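Local coordinates for toll-like receptor 13 (Mus musculus, PDB 4Z0C), which recognizes and binds bacterial 23S rRNA through its leucine-rich-repeat ectodomain and signals via MYD88 and TRAF6 to activate NF-kappa-B and inflammatory responses, at residues A[62-67]-A[80-85]; A[86-91]-A[103-108]; A[109-114]-A[127-132]; A[205-210]-A[223-228]; A[306-311]-A[331-336]. All coordinates share one frame; numbering follows the deposited sequence.

How the interactions relate
All five contacts lie in the leucine-rich-repeat ectodomain. Interactions 1 to 4 are equivalents: in each, a strand meets the turn that leads into the next repeat. Interaction 5 differs, joining two neighbouring strands edge to edge. Interactions 1, 2 and 3 sit in consecutive repeats, with centres about 5 Å (1 to 2) and 6 Å (2 to 3) apart. Probable backbone hydrogen bonds tie them together, such as Val62 O to Thr86 N at 2.8 Å. Interaction 4 is about 22 Å from interaction 3, and interaction 5 about 23 Å from interaction 4, centre to centre. The bound RNA comes nearest to interaction 1, about 6 Å between nearest atoms. From interaction 4 to the bound RNA, the nearest atoms are about 18 Å apart.

Interaction 1: A[62-67]-A[80-85]. With NAG (2-acetamido-2-deoxy-beta-D-glucopyranose), chain E.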
# COMPACT_ATOMS: atom_id res chain seq x y z
N VAL A 62 22.22 2.81 -36.54
CA VAL A 62 22.63 4.14 -36.13
C VAL A 62 23.04 4.11 -34.67
O VAL A 62 23.97 4.80 -34.26
CB VAL A 62 21.48 5.15 -36.32
CG1 VAL A 62 21.82 6.46 -35.68
CG2 VAL A 62 21.21 5.37 -37.80
N ASP A 63 22.36 3.27 -33.90
CA ASP A 63 22.51 3.22 -32.45
C ASP A 63 22.69 1.77 -32.04
O ASP A 63 21.79 0.96 -32.19
CB ASP A 63 21.23 3.81 -31.84
CG ASP A 63 21.31 4.00 -30.32
OD1 ASP A 63 21.75 3.08 -29.60
OD2 ASP A 63 20.89 5.08 -29.86
N LEU A 64 23.84 1.42 -31.49
CA LEU A 64 24.09 0.05 -31.07
C LEU A 64 24.47 0.06 -29.61
O LEU A 64 25.43 0.74 -29.22
CB LEU A 64 25.22 -0.56 -31.88
CG LEU A 64 25.60 -2.00 -31.53
CD1 LEU A 64 24.40 -2.92 -31.73
CD2 LEU A 64 26.77 -2.46 -32.39
N ARG A 65 23.74 -0.69 -28.79
CA ARG A 65 24.03 -0.75 -27.36
C ARG A 65 24.30 -2.17 -26.91
O ARG A 65 23.43 -3.05 -27.02
CB ARG A 65 22.89 -0.15 -26.55
CG ARG A 65 22.66 1.32 -26.83
CD ARG A 65 21.42 1.85 -26.09
NE ARG A 65 21.05 3.15 -26.66
CZ ARG A 65 20.37 4.10 -26.02
NH1 ARG A 65 19.94 3.91 -24.76
NH2 ARG A 65 20.10 5.23 -26.66
N LEU A 66 25.50 -2.39 -26.41
CA LEU A 66 25.95 -3.68 -25.96
C LEU A 66 26.29 -3.61 -24.50
O LEU A 66 27.15 -4.36 -24.03
CB LEU A 66 27.19 -4.10 -26.74
CG LEU A 66 26.95 -4.53 -28.20
CD1 LEU A 66 28.21 -4.37 -29.06
CD2 LEU A 66 26.51 -5.98 -28.21
N GLU A 67 25.60 -2.71 -23.79
CA GLU A 67 25.83 -2.48 -22.37
C GLU A 67 25.59 -3.74 -21.53
O GLU A 67 24.67 -4.50 -21.82
CB GLU A 67 24.96 -1.32 -21.86
CG GLU A 67 25.10 -1.02 -20.36
CD GLU A 67 24.62 0.37 -19.97
OE1 GLU A 67 24.04 1.10 -20.80
OE2 GLU A 67 24.82 0.75 -18.80
N ARG A 80 32.77 -3.49 -39.30
CA ARG A 80 32.81 -3.13 -40.72
C ARG A 80 31.43 -2.99 -41.36
O ARG A 80 30.50 -3.74 -41.03
CB ARG A 80 33.71 -4.07 -41.53
CG ARG A 80 35.09 -3.47 -41.80
CD ARG A 80 36.15 -4.45 -42.32
NE ARG A 80 37.48 -3.84 -42.33
CZ ARG A 80 37.84 -2.82 -43.11
NH1 ARG A 80 36.96 -2.30 -43.96
NH2 ARG A 80 39.07 -2.33 -43.05
N GLY A 81 31.29 -2.04 -42.27
CA GLY A 81 30.01 -1.77 -42.91
C GLY A 81 29.07 -0.88 -42.13
O GLY A 81 28.09 -0.38 -42.68
N LEU A 82 29.36 -0.65 -40.85
CA LEU A 82 28.49 0.17 -39.99
C LEU A 82 28.76 1.66 -40.14
O LEU A 82 29.03 2.35 -39.16
CB LEU A 82 28.63 -0.23 -38.51
CG LEU A 82 28.12 -1.63 -38.14
CD1 LEU A 82 28.08 -1.87 -36.62
CD2 LEU A 82 26.75 -1.82 -38.76
N GLU A 83 28.66 2.16 -41.36
CA GLU A 83 29.07 3.53 -41.66
C GLU A 83 28.05 4.62 -41.29
O GLU A 83 28.33 5.81 -41.43
CB GLU A 83 29.51 3.66 -43.12
CG GLU A 83 31.00 3.94 -43.27
CD GLU A 83 31.83 2.69 -43.56
OE1 GLU A 83 32.78 2.79 -44.37
OE2 GLU A 83 31.56 1.63 -42.96
N ASN A 84 26.87 4.23 -40.83
CA ASN A 84 25.91 5.24 -40.39
C ASN A 84 25.79 5.31 -38.85
O ASN A 84 24.98 6.09 -38.33
CB ASN A 84 24.56 5.07 -41.12
CG ASN A 84 24.59 5.66 -42.55
OD1 ASN A 84 25.61 6.22 -42.96
ND2 ASN A 84 23.50 5.50 -43.32
N LEU A 85 26.60 4.51 -38.15
CA LEU A 85 26.52 4.40 -36.68
C LEU A 85 26.99 5.66 -36.02
O LEU A 85 28.11 6.10 -36.26
CB LEU A 85 27.35 3.23 -36.16
CG LEU A 85 26.93 2.68 -34.79
CD1 LEU A 85 25.65 1.86 -34.91
CD2 LEU A 85 28.04 1.83 -34.15
C1 NAG E . 17.49 -0.05 -25.56
C2 NAG E . 16.95 0.67 -24.30
C3 NAG E . 15.87 1.68 -24.66
C4 NAG E . 16.43 2.65 -25.69
C5 NAG E . 16.79 1.80 -26.89
C6 NAG E . 17.20 2.65 -28.09
C7 NAG E . 16.98 -0.80 -22.35
C8 NAG E . 16.17 -1.63 -21.38
N2 NAG E . 16.32 -0.21 -23.34
O3 NAG E . 15.40 2.34 -23.52
O4 NAG E . 15.48 3.63 -26.04
O5 NAG E . 17.84 0.94 -26.51
O6 NAG E . 17.90 1.84 -29.02
O7 NAG E . 18.20 -0.70 -22.24
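Val62, just before strand 63-65, meets Leu85, which closes the type I turn 82-85, with their CA atoms 3.9 Å apart. No hydrogen bond links the two segments. Leu85 does most of the touching. Its CG stands anti to the backbone N (chi1 -157°), which carries CD1 up against the strand. There CD1 lies 3.4 Å from Val62 O and 3.9 Å from Leu64 CB. Leu82 adds a looser apolar touch, its CD1 4.5 Å from Leu64 CD2. Val62 CG2 packs on the turn backbone, 3.9 Å from Asn84 O.

Asp63 points away from the turn, and Arg65 takes no part in the leucine packing. In a salt bridge, Arg65 grips the Asp63 carboxylate side-on with two nitrogens, NE to OD1 at 3.0 Å and NH2 to OD2 at 3.3 Å. Both oxygens are met on their syn side, close to the guanidinium plane. An N-acetylglucosamine of a glycan attached to the protein lies over one guanidinium face, with its C6 above the centre. This is the leucine-rich-repeat pattern: alternate strand residues turn inward, and leucines of the turn that leads into the next strand pack against them inside the solenoid.

Interaction 2: A[86-91]-A[103-108]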
# COMPACT_ATOMS: atom_id res chain seq x y z
N THR A 86 26.15 6.25 -35.18
CA THR A 86 26.52 7.48 -34.48
C THR A 86 26.72 7.28 -32.98
O THR A 86 27.38 8.09 -32.31
CB THR A 86 25.53 8.62 -34.76
OG1 THR A 86 24.21 8.22 -34.36
CG2 THR A 86 25.52 8.95 -36.27
N LEU A 87 26.16 6.20 -32.45
CA LEU A 87 26.33 5.88 -31.04
C LEU A 87 26.78 4.44 -30.86
O LEU A 87 26.23 3.54 -31.47
CB LEU A 87 25.03 6.15 -30.29
CG LEU A 87 25.03 6.28 -28.75
CD1 LEU A 87 23.74 6.91 -28.29
CD2 LEU A 87 25.19 4.92 -28.08
N LEU A 88 27.80 4.22 -30.04
CA LEU A 88 28.24 2.87 -29.72
C LEU A 88 28.41 2.73 -28.23
O LEU A 88 29.26 3.38 -27.65
CB LEU A 88 29.55 2.53 -30.42
CG LEU A 88 30.12 1.14 -30.10
CD1 LEU A 88 29.07 0.06 -30.31
CD2 LEU A 88 31.34 0.86 -30.99
N ASN A 89 27.63 1.85 -27.61
CA ASN A 89 27.65 1.68 -26.16
C ASN A 89 28.31 0.34 -25.80
O ASN A 89 27.81 -0.72 -26.18
CB ASN A 89 26.21 1.74 -25.63
CG ASN A 89 26.13 1.77 -24.11
OD1 ASN A 89 26.92 1.13 -23.42
ND2 ASN A 89 25.14 2.51 -23.59
N LEU A 90 29.42 0.40 -25.08
CA LEU A 90 30.16 -0.79 -24.69
C LEU A 90 30.33 -0.81 -23.18
O LEU A 90 31.19 -1.50 -22.64
CB LEU A 90 31.53 -0.78 -25.39
CG LEU A 90 31.89 -1.85 -26.44
CD1 LEU A 90 30.67 -2.40 -27.08
CD2 LEU A 90 32.82 -1.31 -27.54
N VAL A 91 29.49 -0.04 -22.50
CA VAL A 91 29.51 0.10 -21.04
C VAL A 91 29.30 -1.24 -20.33
O VAL A 91 28.47 -2.05 -20.75
CB VAL A 91 28.44 1.10 -20.57
CG1 VAL A 91 28.40 1.19 -19.05
CG2 VAL A 91 28.72 2.47 -21.18
N GLU A 103 37.49 -0.00 -37.51
CA GLU A 103 37.37 0.37 -38.92
C GLU A 103 35.91 0.32 -39.39
O GLU A 103 35.16 -0.60 -39.05
CB GLU A 103 38.25 -0.53 -39.80
CG GLU A 103 38.75 0.16 -41.08
CD GLU A 103 39.93 1.12 -40.86
OE1 GLU A 103 40.82 0.82 -40.03
OE2 GLU A 103 39.98 2.18 -41.53
N GLY A 104 35.52 1.33 -40.15
CA GLY A 104 34.17 1.44 -40.68
C GLY A 104 33.28 2.41 -39.94
O GLY A 104 32.24 2.82 -40.44
N LEU A 105 33.70 2.81 -38.75
CA LEU A 105 32.83 3.62 -37.91
C LEU A 105 33.01 5.09 -38.23
O LEU A 105 33.20 5.91 -37.33
CB LEU A 105 33.09 3.33 -36.43
CG LEU A 105 32.68 1.91 -36.06
CD1 LEU A 105 33.25 1.52 -34.72
CD2 LEU A 105 31.15 1.77 -36.06
N SER A 106 32.90 5.42 -39.52
CA SER A 106 33.30 6.74 -40.01
C SER A 106 32.31 7.84 -39.66
O SER A 106 32.60 9.02 -39.87
CB SER A 106 33.60 6.71 -41.52
OG SER A 106 32.42 6.71 -42.29
N SER A 107 31.16 7.46 -39.12
CA SER A 107 30.18 8.43 -38.63
C SER A 107 30.03 8.44 -37.09
O SER A 107 29.28 9.24 -36.55
CB SER A 107 28.82 8.19 -39.27
OG SER A 107 28.81 8.57 -40.62
N LEU A 108 30.73 7.54 -36.40
CA LEU A 108 30.60 7.41 -34.95
C LEU A 108 30.83 8.73 -34.23
O LEU A 108 31.91 9.31 -34.34
CB LEU A 108 31.58 6.38 -34.40
CG LEU A 108 31.24 5.80 -33.03
CD1 LEU A 108 30.01 4.91 -33.17
CD2 LEU A 108 32.41 5.04 -32.49
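Leu88 and Leu108 make the central touch: Leu108 CD1 rests 3.7 Å from Leu88 CB. The same methyl is 3.9 Å from Leu88 N, so it also lies against the strand backbone. With CG anti to the backbone N (chi1 178°), Leu88 carries CD2 to Leu105 CD1, 4.2 Å away, methyl to methyl. At the margin, Thr86 CG2 packs on the turn carbonyl, 3.8 Å from Ser107 O.

The next shell sets these groups in place. Leu105 and Leu108 are the ends of a type I turn, closed by Leu108 N to Leu105 O at 3.1 Å. Leu105 is also the centre of an inverse gamma turn. Gly104 precedes it with a positive phi of 101°. On the strand side, Asn89 OD1 accepts from Val91 N at 3.0 Å in the carbonyl plane, forming an Asx turn where the chain leaves the strand.

Further out, polar groups find partners within the repeat and in its neighbours. Ser107 OG is hydrogen-bonded to Glu83 O in the turn before. Thr86 OG1 makes a weak bond to Val62 O. Leu90 O accepts from the side-chain amides of Asn93 in its own repeat and Asn116 in the next, consistent with the asparagine ladder of leucine-rich repeats.

No hydrogen bond crosses between 86-91 and 103-108. Inside the leucine-rich-repeat solenoid the two are therefore joined by apolar packing of leucine side chains on each other and on backbone, while directional bonds within each segment and to adjacent repeats fix their shapes.

Interaction 3: A[109-114]-A[127-132]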
# COMPACT_ATOMS: atom_id res chain seq x y z
N LYS A 109 29.81 9.22 -33.53
CA LYS A 109 29.89 10.47 -32.77
C LYS A 109 30.17 10.28 -31.29
O LYS A 109 30.84 11.10 -30.67
CB LYS A 109 28.63 11.31 -32.96
CG LYS A 109 28.62 12.06 -34.27
CD LYS A 109 27.31 12.76 -34.52
CE LYS A 109 27.02 13.83 -33.50
NZ LYS A 109 25.60 14.25 -33.61
N THR A 110 29.63 9.21 -30.72
CA THR A 110 29.89 8.92 -29.30
C THR A 110 30.24 7.46 -29.03
O THR A 110 29.64 6.54 -29.57
CB THR A 110 28.77 9.45 -28.33
OG1 THR A 110 28.34 8.40 -27.46
CG2 THR A 110 27.59 10.02 -29.07
N LEU A 111 31.29 7.26 -28.25
CA LEU A 111 31.76 5.92 -27.93
C LEU A 111 31.85 5.81 -26.41
O LEU A 111 32.60 6.54 -25.77
CB LEU A 111 33.13 5.68 -28.55
CG LEU A 111 33.84 4.38 -28.17
CD1 LEU A 111 33.03 3.18 -28.58
CD2 LEU A 111 35.22 4.32 -28.81
N LEU A 112 31.09 4.87 -25.85
CA LEU A 112 31.03 4.71 -24.39
C LEU A 112 31.74 3.43 -23.98
O LEU A 112 31.33 2.32 -24.34
CB LEU A 112 29.57 4.70 -23.91
CG LEU A 112 28.75 5.91 -24.38
CD1 LEU A 112 27.29 5.83 -23.96
CD2 LEU A 112 29.37 7.19 -23.88
N LEU A 113 32.81 3.60 -23.22
CA LEU A 113 33.60 2.47 -22.75
C LEU A 113 33.69 2.46 -21.23
O LEU A 113 34.58 1.82 -20.65
CB LEU A 113 35.00 2.52 -23.35
CG LEU A 113 35.09 2.15 -24.82
CD1 LEU A 113 36.39 2.68 -25.39
CD2 LEU A 113 35.04 0.65 -24.93
N SER A 114 32.73 3.15 -20.59
CA SER A 114 32.67 3.24 -19.14
C SER A 114 32.55 1.87 -18.53
O SER A 114 32.08 0.95 -19.18
CB SER A 114 31.47 4.09 -18.71
OG SER A 114 31.03 4.89 -19.79
N THR A 127 41.91 5.82 -35.08
CA THR A 127 42.12 6.41 -36.41
C THR A 127 40.89 6.49 -37.36
O THR A 127 40.67 7.54 -37.97
CB THR A 127 43.30 5.73 -37.15
OG1 THR A 127 44.49 5.85 -36.35
CG2 THR A 127 43.54 6.42 -38.48
N PRO A 128 40.08 5.41 -37.46
CA PRO A 128 38.90 5.56 -38.33
C PRO A 128 37.84 6.52 -37.76
O PRO A 128 36.92 6.89 -38.50
CB PRO A 128 38.32 4.14 -38.39
CG PRO A 128 39.40 3.24 -37.93
CD PRO A 128 40.23 4.03 -36.96
N LEU A 129 37.97 6.93 -36.51
CA LEU A 129 36.91 7.69 -35.85
C LEU A 129 36.98 9.18 -36.15
O LEU A 129 37.11 10.00 -35.25
CB LEU A 129 36.94 7.45 -34.35
CG LEU A 129 36.89 5.97 -33.98
CD1 LEU A 129 36.84 5.80 -32.48
CD2 LEU A 129 35.72 5.28 -34.68
N ILE A 130 36.86 9.53 -37.42
CA ILE A 130 37.01 10.91 -37.87
C ILE A 130 35.89 11.86 -37.45
O ILE A 130 36.00 13.07 -37.67
CB ILE A 130 37.16 10.98 -39.39
CG1 ILE A 130 36.00 10.23 -40.05
CG2 ILE A 130 38.50 10.38 -39.83
CD1 ILE A 130 35.71 10.67 -41.44
N LYS A 131 34.82 11.33 -36.85
CA LYS A 131 33.69 12.16 -36.41
C LYS A 131 33.44 12.13 -34.90
O LYS A 131 32.54 12.80 -34.39
CB LYS A 131 32.40 11.74 -37.13
CG LYS A 131 32.42 11.91 -38.63
CD LYS A 131 31.65 13.15 -39.06
CE LYS A 131 32.12 13.63 -40.43
NZ LYS A 131 31.00 13.85 -41.39
N LEU A 132 34.28 11.38 -34.18
CA LEU A 132 34.08 11.13 -32.76
C LEU A 132 34.17 12.42 -31.95
O LEU A 132 35.23 13.07 -31.91
CB LEU A 132 35.11 10.13 -32.26
CG LEU A 132 34.72 9.56 -30.89
CD1 LEU A 132 33.46 8.73 -31.09
CD2 LEU A 132 35.84 8.71 -30.31
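Leu132 comes up alongside the residue before strand 110-112 and lays its CD1 on the Lys109 carbonyl. CD1 is 3.6 Å from both Lys109 O and Lys109 C. Leu132 leaves its backbone without aiming at the strand; its CG, anti to the backbone N (chi1 -165°), brings the branch closer. The same methyl also meets Leu111, 4.0 Å from its CB.

Leu111 leaves the strand toward the turn. Its CD2 meets Leu129 CD1 tip to tip at 4.3 Å, a loose touch. Leu111 is thus met at its base by Leu132 and at its tip by Leu129.

The two lysines frame the outer edge. Lys109 leads away from the turn, but its CG passes 4.0 Å from Lys131 O. The side chain of Lys131 likewise leads away from the strand.

Leu129 and Leu132 bound a type I turn, whose closing bond from Leu132 N to Leu129 O is weak at 3.3 Å. On the strand, Leu111 also touches Leu88 and Leu135 of the two adjacent strands. This strand-to-turn leucine packing belongs to the interior of the leucine-rich-repeat solenoid.

Across the contact there is no hydrogen bond. Buried leucines hold the segments together by apolar packing, and the lysines meet it through backbone and aliphatic atoms. Their charged ends take no part.

Interaction 4: A[205-210]-A[223-228]; sequences TNLSAS and KTLPQL. With NAG (2-acetamido-2-deoxy-beta-D-glucopyranose), chain N.
Thr205 and Leu228 bring their CA atoms to 4.2 Å, where the chain entering strand 206-208 passes the end of the type I turn 225-228. The turn is closed by a weak bond from Leu228 N to Leu225 O. Leu228 CD1 sits on the strand backbone, 3.5 Å from Thr205 O, and touches Leu207 CB at 3.9 Å. Leu207 and Leu225 cross at about a right angle, with CD2 of the first 4.0 Å from CD1 of the second. Leu207 reaches this point with its CG anti to the backbone N (chi1 173°). Thr205 CG2 lies 4.0 Å from Gln227 O.

Asn206 leaves the strand on the side away from the turn. Its ND2 is bonded covalently to C1 of an N-acetylglucosamine at 1.5 Å. That sugar is also hydrogen-bonded to Ser230 OG in the next strand. The glycan thus stands on the strand face that looks away from the leucine core.

Strand 206-208 runs between strands 183-185 and 230-232. Leu207 touches Leu184 on one neighbour and Leu231 on the other, continuing the inward leucine row of the solenoid. Leu225 also packs on Leu201, just after strand 199-200.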
# COMPACT_ATOMS: atom_id res chain seq x y z
N THR A 205 36.64 24.50 -22.02
CA THR A 205 35.78 25.36 -21.20
C THR A 205 35.47 24.77 -19.83
O THR A 205 35.18 25.50 -18.90
CB THR A 205 34.46 25.65 -21.90
OG1 THR A 205 33.90 24.41 -22.33
CG2 THR A 205 34.68 26.50 -23.14
N ASN A 206 35.53 23.45 -19.73
CA ASN A 206 35.15 22.75 -18.52
C ASN A 206 36.25 21.76 -18.13
O ASN A 206 36.57 20.84 -18.88
CB ASN A 206 33.83 21.98 -18.71
CG ASN A 206 32.60 22.89 -18.81
OD1 ASN A 206 32.47 23.69 -19.74
ND2 ASN A 206 31.67 22.76 -17.84
N LEU A 207 36.80 21.94 -16.94
CA LEU A 207 37.78 21.01 -16.40
C LEU A 207 37.37 20.56 -15.02
O LEU A 207 36.99 21.38 -14.18
CB LEU A 207 39.15 21.66 -16.30
CG LEU A 207 40.23 20.84 -15.57
CD1 LEU A 207 40.58 19.56 -16.33
CD2 LEU A 207 41.49 21.69 -15.24
N SER A 208 37.45 19.26 -14.78
CA SER A 208 37.23 18.77 -13.43
C SER A 208 38.41 17.97 -12.92
O SER A 208 38.94 17.12 -13.63
CB SER A 208 35.95 17.91 -13.34
OG SER A 208 35.85 17.40 -12.03
N ALA A 209 38.84 18.27 -11.71
CA ALA A 209 39.87 17.45 -11.06
C ALA A 209 39.36 17.08 -9.69
O ALA A 209 40.14 16.80 -8.78
CB ALA A 209 41.20 18.21 -10.97
N SER A 210 38.04 17.04 -9.55
CA SER A 210 37.38 16.76 -8.28
C SER A 210 37.69 15.37 -7.70
O SER A 210 37.98 14.44 -8.43
CB SER A 210 35.87 16.97 -8.43
OG SER A 210 35.21 15.73 -8.42
N LYS A 223 47.74 28.29 -17.29
CA LYS A 223 47.89 29.32 -18.34
C LYS A 223 47.46 28.82 -19.70
O LYS A 223 46.79 29.52 -20.48
CB LYS A 223 49.36 29.75 -18.43
CG LYS A 223 49.81 30.19 -19.82
CD LYS A 223 49.81 31.70 -19.99
CE LYS A 223 51.00 32.15 -20.81
NZ LYS A 223 51.68 33.35 -20.21
N THR A 224 47.83 27.58 -19.95
CA THR A 224 47.59 26.91 -21.20
C THR A 224 46.09 26.60 -21.47
O THR A 224 45.75 26.07 -22.54
CB THR A 224 48.44 25.64 -21.22
OG1 THR A 224 48.90 25.39 -22.54
CG2 THR A 224 47.65 24.48 -20.74
N LEU A 225 45.21 26.91 -20.51
CA LEU A 225 43.76 26.80 -20.73
C LEU A 225 43.09 28.18 -20.67
O LEU A 225 42.39 28.50 -19.70
CB LEU A 225 43.11 25.87 -19.70
CG LEU A 225 43.85 24.62 -19.24
CD1 LEU A 225 42.99 23.88 -18.22
CD2 LEU A 225 44.17 23.72 -20.39
N PRO A 226 43.30 29.00 -21.71
CA PRO A 226 42.89 30.40 -21.67
C PRO A 226 41.38 30.62 -21.79
O PRO A 226 40.90 31.70 -21.45
CB PRO A 226 43.61 31.00 -22.88
CG PRO A 226 43.73 29.86 -23.85
CD PRO A 226 43.94 28.64 -23.00
N GLN A 227 40.66 29.62 -22.29
CA GLN A 227 39.21 29.72 -22.46
C GLN A 227 38.39 29.11 -21.31
O GLN A 227 37.16 29.04 -21.37
CB GLN A 227 38.81 29.06 -23.78
CG GLN A 227 39.06 29.91 -25.00
CD GLN A 227 38.52 31.31 -24.84
OE1 GLN A 227 39.26 32.24 -24.51
NE2 GLN A 227 37.22 31.48 -25.07
N LEU A 228 39.08 28.66 -20.26
CA LEU A 228 38.46 27.87 -19.19
C LEU A 228 37.33 28.61 -18.49
O LEU A 228 37.52 29.71 -17.96
CB LEU A 228 39.51 27.42 -18.18
CG LEU A 228 39.05 26.47 -17.08
CD1 LEU A 228 38.50 25.21 -17.68
CD2 LEU A 228 40.20 26.11 -16.19
C1 NAG N . 30.48 23.56 -18.11
C2 NAG N . 29.27 22.77 -17.57
C3 NAG N . 27.99 23.58 -17.64
C4 NAG N . 28.16 24.91 -16.94
C5 NAG N . 29.34 25.64 -17.57
C6 NAG N . 29.51 26.98 -16.84
C7 NAG N . 29.36 20.36 -17.80
C8 NAG N . 28.78 19.17 -18.50
N2 NAG N . 29.06 21.55 -18.31
O3 NAG N . 26.95 22.82 -17.07
O4 NAG N . 27.00 25.71 -17.08
O5 NAG N . 30.53 24.86 -17.52
O6 NAG N . 30.52 27.74 -17.46
O7 NAG N . 30.09 20.24 -16.81

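Interaction 5: A[306-311]-A[331-336]; sequences LFLDLG and QKLNLN
Leu306 O is gripped by two backbone donors, Gln331 N at 2.6 Å and Lys332 N at 3.1 Å. The first comes in the carbonyl plane on a lone pair, and the second nearly straight along the C=O direction. From here strands 307-309 and 332-334 run parallel. Leu308 N donates to Lys332 O, and Leu308 O accepts from Asn334 N. Leu310 N hydrogen-bonds to Asn334 O at 2.7 Å.

On one face, Phe307 and Lys332 lie side by side. Lys332 CD sits over the ring face, offset to its rim, 3.5 Å from Phe307 CE1. This is a CH-pi contact; the ammonium is too distant for more than a weak attraction. Asn334 meets the ring at its edge, with amide and ring planes 72° apart. Its ND2 also makes a weak hydrogen bond to Asp309 OD2 at 3.2 Å. Asp309 OD1 accepts from Gly311 N at 3.0 Å, an Asx turn, and from Gln287 NE2.

The opposite face is apolar, carrying Leu308 and Leu333. Beyond the strands, Leu310 CB touches Leu335 CD2 at 3.7 Å. Parallel-strand bonds join consecutive repeats, as on the strand-bearing side of a leucine-rich-repeat solenoid, and the Asp309 carboxylate is shared among partners that probably stabilise its charge.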
# COMPACT_ATOMS: atom_id res chain seq x y z
N LEU A 306 26.10 35.42 -9.16
CA LEU A 306 24.70 35.21 -9.57
C LEU A 306 24.12 33.97 -8.88
O LEU A 306 22.96 33.94 -8.48
CB LEU A 306 24.60 35.01 -11.08
CG LEU A 306 25.05 36.18 -11.97
CD1 LEU A 306 24.75 35.93 -13.47
CD2 LEU A 306 24.41 37.47 -11.47
N PHE A 307 24.97 32.95 -8.73
CA PHE A 307 24.60 31.68 -8.15
C PHE A 307 25.63 31.29 -7.09
O PHE A 307 26.80 31.09 -7.39
CB PHE A 307 24.53 30.60 -9.25
CG PHE A 307 24.22 29.21 -8.74
CD1 PHE A 307 23.46 29.02 -7.60
CD2 PHE A 307 24.70 28.09 -9.40
CE1 PHE A 307 23.19 27.74 -7.13
CE2 PHE A 307 24.43 26.81 -8.94
CZ PHE A 307 23.68 26.63 -7.81
N LEU A 308 25.16 31.17 -5.85
CA LEU A 308 25.97 30.68 -4.75
C LEU A 308 25.34 29.40 -4.16
O LEU A 308 24.16 29.38 -3.82
CB LEU A 308 26.11 31.77 -3.68
CG LEU A 308 26.76 31.39 -2.35
CD1 LEU A 308 28.17 30.81 -2.54
CD2 LEU A 308 26.79 32.56 -1.37
N ASP A 309 26.12 28.34 -4.05
CA ASP A 309 25.64 27.09 -3.50
C ASP A 309 26.34 26.81 -2.17
O ASP A 309 27.53 26.53 -2.15
CB ASP A 309 25.88 25.93 -4.46
CG ASP A 309 25.12 24.65 -4.07
OD1 ASP A 309 24.96 24.37 -2.85
OD2 ASP A 309 24.68 23.93 -4.99
N LEU A 310 25.59 26.88 -1.07
CA LEU A 310 26.17 26.67 0.25
C LEU A 310 25.69 25.40 0.93
O LEU A 310 25.73 25.29 2.15
CB LEU A 310 25.88 27.88 1.15
CG LEU A 310 26.71 29.14 0.88
CD1 LEU A 310 26.18 30.34 1.66
CD2 LEU A 310 28.17 28.87 1.20
N GLY A 311 25.24 24.43 0.13
CA GLY A 311 24.74 23.18 0.66
C GLY A 311 25.71 22.41 1.54
O GLY A 311 26.91 22.40 1.29
N GLN A 331 21.00 35.58 -7.94
CA GLN A 331 19.76 35.13 -8.57
C GLN A 331 19.27 33.82 -7.93
O GLN A 331 18.08 33.66 -7.69
CB GLN A 331 19.95 34.94 -10.08
CG GLN A 331 20.31 36.22 -10.78
CD GLN A 331 20.57 36.05 -12.28
OE1 GLN A 331 20.82 34.94 -12.76
NE2 GLN A 331 20.56 37.15 -13.00
N LYS A 332 20.20 32.92 -7.64
CA LYS A 332 19.88 31.59 -7.16
C LYS A 332 20.75 31.33 -5.96
O LYS A 332 21.96 31.54 -6.03
CB LYS A 332 20.16 30.53 -8.23
CG LYS A 332 19.64 29.12 -7.87
CD LYS A 332 20.12 28.01 -8.81
CE LYS A 332 19.48 28.08 -10.18
NZ LYS A 332 18.43 27.03 -10.35
N LEU A 333 20.13 30.86 -4.87
CA LEU A 333 20.83 30.55 -3.63
C LEU A 333 20.42 29.19 -3.06
O LEU A 333 19.25 28.96 -2.78
CB LEU A 333 20.56 31.65 -2.59
CG LEU A 333 21.10 31.45 -1.17
CD1 LEU A 333 22.62 31.24 -1.17
CD2 LEU A 333 20.74 32.65 -0.30
N ASN A 334 21.39 28.29 -2.87
CA ASN A 334 21.14 27.00 -2.26
C ASN A 334 21.72 26.90 -0.85
O ASN A 334 22.92 27.12 -0.63
CB ASN A 334 21.69 25.84 -3.09
CG ASN A 334 21.01 25.71 -4.47
OD1 ASN A 334 20.00 26.36 -4.76
ND2 ASN A 334 21.58 24.85 -5.31
N LEU A 335 20.85 26.55 0.10
CA LEU A 335 21.20 26.39 1.51
C LEU A 335 20.65 25.06 2.04
O LEU A 335 20.36 24.91 3.22
CB LEU A 335 20.64 27.55 2.32
CG LEU A 335 21.43 28.85 2.21
CD1 LEU A 335 20.63 30.03 2.74
CD2 LEU A 335 22.73 28.69 2.96
N ASN A 336 20.52 24.09 1.14
CA ASN A 336 20.06 22.76 1.48
C ASN A 336 21.07 21.89 2.27
O ASN A 336 22.28 22.06 2.15
CB ASN A 336 19.61 22.04 0.19
CG ASN A 336 20.74 21.85 -0.80
OD1 ASN A 336 21.38 22.82 -1.24
ND2 ASN A 336 21.01 20.61 -1.15